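Local coordinates for putative pachytene checkpoint protein 2 (Caenorhabditis elegans, PDB 4XGU) that remodels HORMA-domain proteins as a AAA+ ATPase of the PCH2/TRIP13 subfamily and probably acts in meiotic chromosome recombination, at the interface of chains A and B. Numbering follows the deposited sequence. Chains: chain A/B, Putative pachytene checkpoint protein 2.

The interface of chains A and B. Residues chain A 392, 395-396; chain B 151-152, 155, 158-159.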
ATOM      1  N   THR A 392      35.951  22.924   5.307  1.00 69.29           N
ATOM      2  CA  THR A 392      36.360  21.895   6.255  1.00 67.06           C
ATOM      3  C   THR A 392      37.270  20.873   5.571  1.00 65.77           C
ATOM      4  O   THR A 392      38.037  20.174   6.232  1.00 67.60           O
ATOM      5  CB  THR A 392      35.152  21.183   6.899  1.00 64.95           C
ATOM      6  OG1 THR A 392      35.610  20.346   7.968  1.00 65.18           O
ATOM      7  CG2 THR A 392      34.417  20.330   5.893  1.00 73.20           C
ATOM      8  N   TYR A 395      40.722  22.649   5.572  1.00 62.44           N
ATOM      9  CA  TYR A 395      41.372  22.573   6.873  1.00 57.05           C
ATOM     10  C   TYR A 395      42.118  21.253   7.038  1.00 62.29           C
ATOM     11  O   TYR A 395      43.172  21.203   7.668  1.00 67.01           O
ATOM     12  CB  TYR A 395      40.344  22.742   7.991  1.00 55.48           C
ATOM     13  CG  TYR A 395      40.928  23.246   9.291  1.00 59.04           C
ATOM     14  CD1 TYR A 395      42.247  23.670   9.362  1.00 62.80           C
ATOM     15  CD2 TYR A 395      40.161  23.294  10.448  1.00 66.61           C
ATOM     16  CE1 TYR A 395      42.787  24.131  10.546  1.00 72.26           C
ATOM     17  CE2 TYR A 395      40.693  23.753  11.641  1.00 69.95           C
ATOM     18  CZ  TYR A 395      42.007  24.170  11.684  1.00 71.78           C
ATOM     19  OH  TYR A 395      42.545  24.627  12.868  1.00 65.61           O
ATOM     20  N   SER A 396      41.575  20.186   6.462  1.00 67.45           N
ATOM     21  CA  SER A 396      42.178  18.863   6.597  1.00 68.80           C
ATOM     22  C   SER A 396      43.458  18.737   5.774  1.00 71.04           C
ATOM     23  O   SER A 396      44.394  18.047   6.175  1.00 80.63           O
ATOM     24  CB  SER A 396      41.186  17.774   6.185  1.00 71.76           C
ATOM     25  OG  SER A 396      40.943  17.806   4.791  1.00 75.99           O
TER
ATOM     26  N   SER B 151      42.189  12.790   9.301  1.00 61.47           N
ATOM     27  CA  SER B 151      42.468  14.212   9.119  1.00 60.20           C
ATOM     28  C   SER B 151      41.194  15.029   8.931  1.00 64.64           C
ATOM     29  O   SER B 151      41.088  16.144   9.443  1.00 69.65           O
ATOM     30  CB  SER B 151      43.404  14.426   7.927  1.00 58.76           C
ATOM     31  OG  SER B 151      42.769  14.079   6.711  1.00 66.27           O
ATOM     32  N   TYR B 152      40.230  14.473   8.201  1.00 57.12           N
ATOM     33  CA  TYR B 152      38.986  15.179   7.913  1.00 57.47           C
ATOM     34  C   TYR B 152      38.147  15.372   9.168  1.00 61.43           C
ATOM     35  O   TYR B 152      37.661  16.469   9.437  1.00 71.19           O
ATOM     36  CB  TYR B 152      38.171  14.428   6.857  1.00 49.20           C
ATOM     37  CG  TYR B 152      37.019  15.220   6.280  1.00 54.50           C
ATOM     38  CD1 TYR B 152      35.758  15.177   6.863  1.00 66.65           C
ATOM     39  CD2 TYR B 152      37.187  16.003   5.145  1.00 53.28           C
ATOM     40  CE1 TYR B 152      34.700  15.894   6.334  1.00 60.33           C
ATOM     41  CE2 TYR B 152      36.137  16.721   4.608  1.00 55.87           C
ATOM     42  CZ  TYR B 152      34.895  16.663   5.207  1.00 62.98           C
ATOM     43  OH  TYR B 152      33.845  17.379   4.676  1.00 71.91           O
ATOM     44  N   ALA B 155      39.429  17.844  11.511  1.00 56.54           N
ATOM     45  CA  ALA B 155      39.115  19.194  11.068  1.00 53.10           C
ATOM     46  C   ALA B 155      37.718  19.592  11.529  1.00 60.03           C
ATOM     47  O   ALA B 155      37.505  20.714  11.987  1.00 63.72           O
ATOM     48  CB  ALA B 155      39.230  19.297   9.558  1.00 52.74           C
ATOM     49  N   ARG B 158      38.051  20.198  15.258  1.00 66.49           N
ATOM     50  CA  ARG B 158      38.805  21.423  15.518  1.00 70.42           C
ATOM     51  C   ARG B 158      37.956  22.662  15.261  1.00 75.54           C
ATOM     52  O   ARG B 158      37.924  23.583  16.077  1.00 84.91           O
ATOM     53  CB  ARG B 158      40.071  21.470  14.660  1.00 77.63           C
ATOM     54  CG  ARG B 158      41.359  21.276  15.442  1.00 80.96           C
ATOM     55  CD  ARG B 158      42.579  21.302  14.532  1.00 84.88           C
ATOM     56  NE  ARG B 158      42.702  20.081  13.738  1.00 91.61           N
ATOM     57  CZ  ARG B 158      42.829  20.055  12.413  1.00 95.57           C
ATOM     58  NH1 ARG B 158      42.852  21.188  11.727  1.00100.43           N
ATOM     59  NH2 ARG B 158      42.937  18.898  11.773  1.00 94.48           N
ATOM     60  N   LEU B 159      37.272  22.678  14.121  1.00 69.45           N
ATOM     61  CA  LEU B 159      36.373  23.772  13.780  1.00 67.36           C
ATOM     62  C   LEU B 159      35.270  23.910  14.818  1.00 75.86           C
ATOM     63  O   LEU B 159      35.028  24.998  15.340  1.00 78.66           O
ATOM     64  CB  LEU B 159      35.762  23.553  12.394  1.00 61.61           C
ATOM     65  CG  LEU B 159      36.676  23.790  11.194  1.00 62.38           C
ATOM     66  CD1 LEU B 159      36.002  23.322   9.915  1.00 63.05           C
ATOM     67  CD2 LEU B 159      37.040  25.262  11.101  1.00 66.84           C
TER
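On one face of the A:Tyr395 ring sits the guanidinium of B:Arg158, its NH1 3.0 Å above the ring plane and over the centre, a cation-pi contact. The two planes stand 74° apart, so the guanidinium is not stacked flat: it sets NH1 over the centre of the face, with A:Tyr395 CE1 in its own plane at the edge. A face of the guanidinium is backed by its own helix, where B:Ala155 CA lies near the rim. CD of the arginine passes 3.7 Å from the phenol OH of A:Tyr395, and the bend at CG-CD beyond it (chi3 -74°) turns the guanidinium back over the ring face. CD2 and CE2 of that ring meet B:Leu159, whose CG is 3.6 Å from CD2; the tyrosine and the leucine run antiparallel alongside one another. With CG opposite the backbone N, chi1 -156° carries the A:Tyr395 ring obliquely over the partner helix, toward B:Arg158 and B:Leu159, while its CB touches the methyl of B:Ala155. Exchanging the tyrosine for alanine would probably leave the B:Arg158 guanidinium without its aromatic partner and free to turn, and take from B:Leu159 the ring it packs on.

One turn back, A:Thr392 divides its branches: OG1 faces B:Leu159 CD1 at 3.6 Å, and the methyl CG2 turns to the phenol end of B:Tyr152, 3.8 Å from CZ, the side chains meeting at about a right angle. A:Ser396 places CB, not its hydroxyl, nearest the backbone, 3.6 Å from B:Ser151 O and 3.8 Å from B:Tyr152 CA.

The patch is helix against helix, 390-397 in the C-terminal lid of chain A on 145-161 of chain B. Such lid-to-neighbour packing is typical of AAA+ rings, and here it likely links adjacent subunits of the six-copy assembly, perhaps passing nucleotide-driven movements between them.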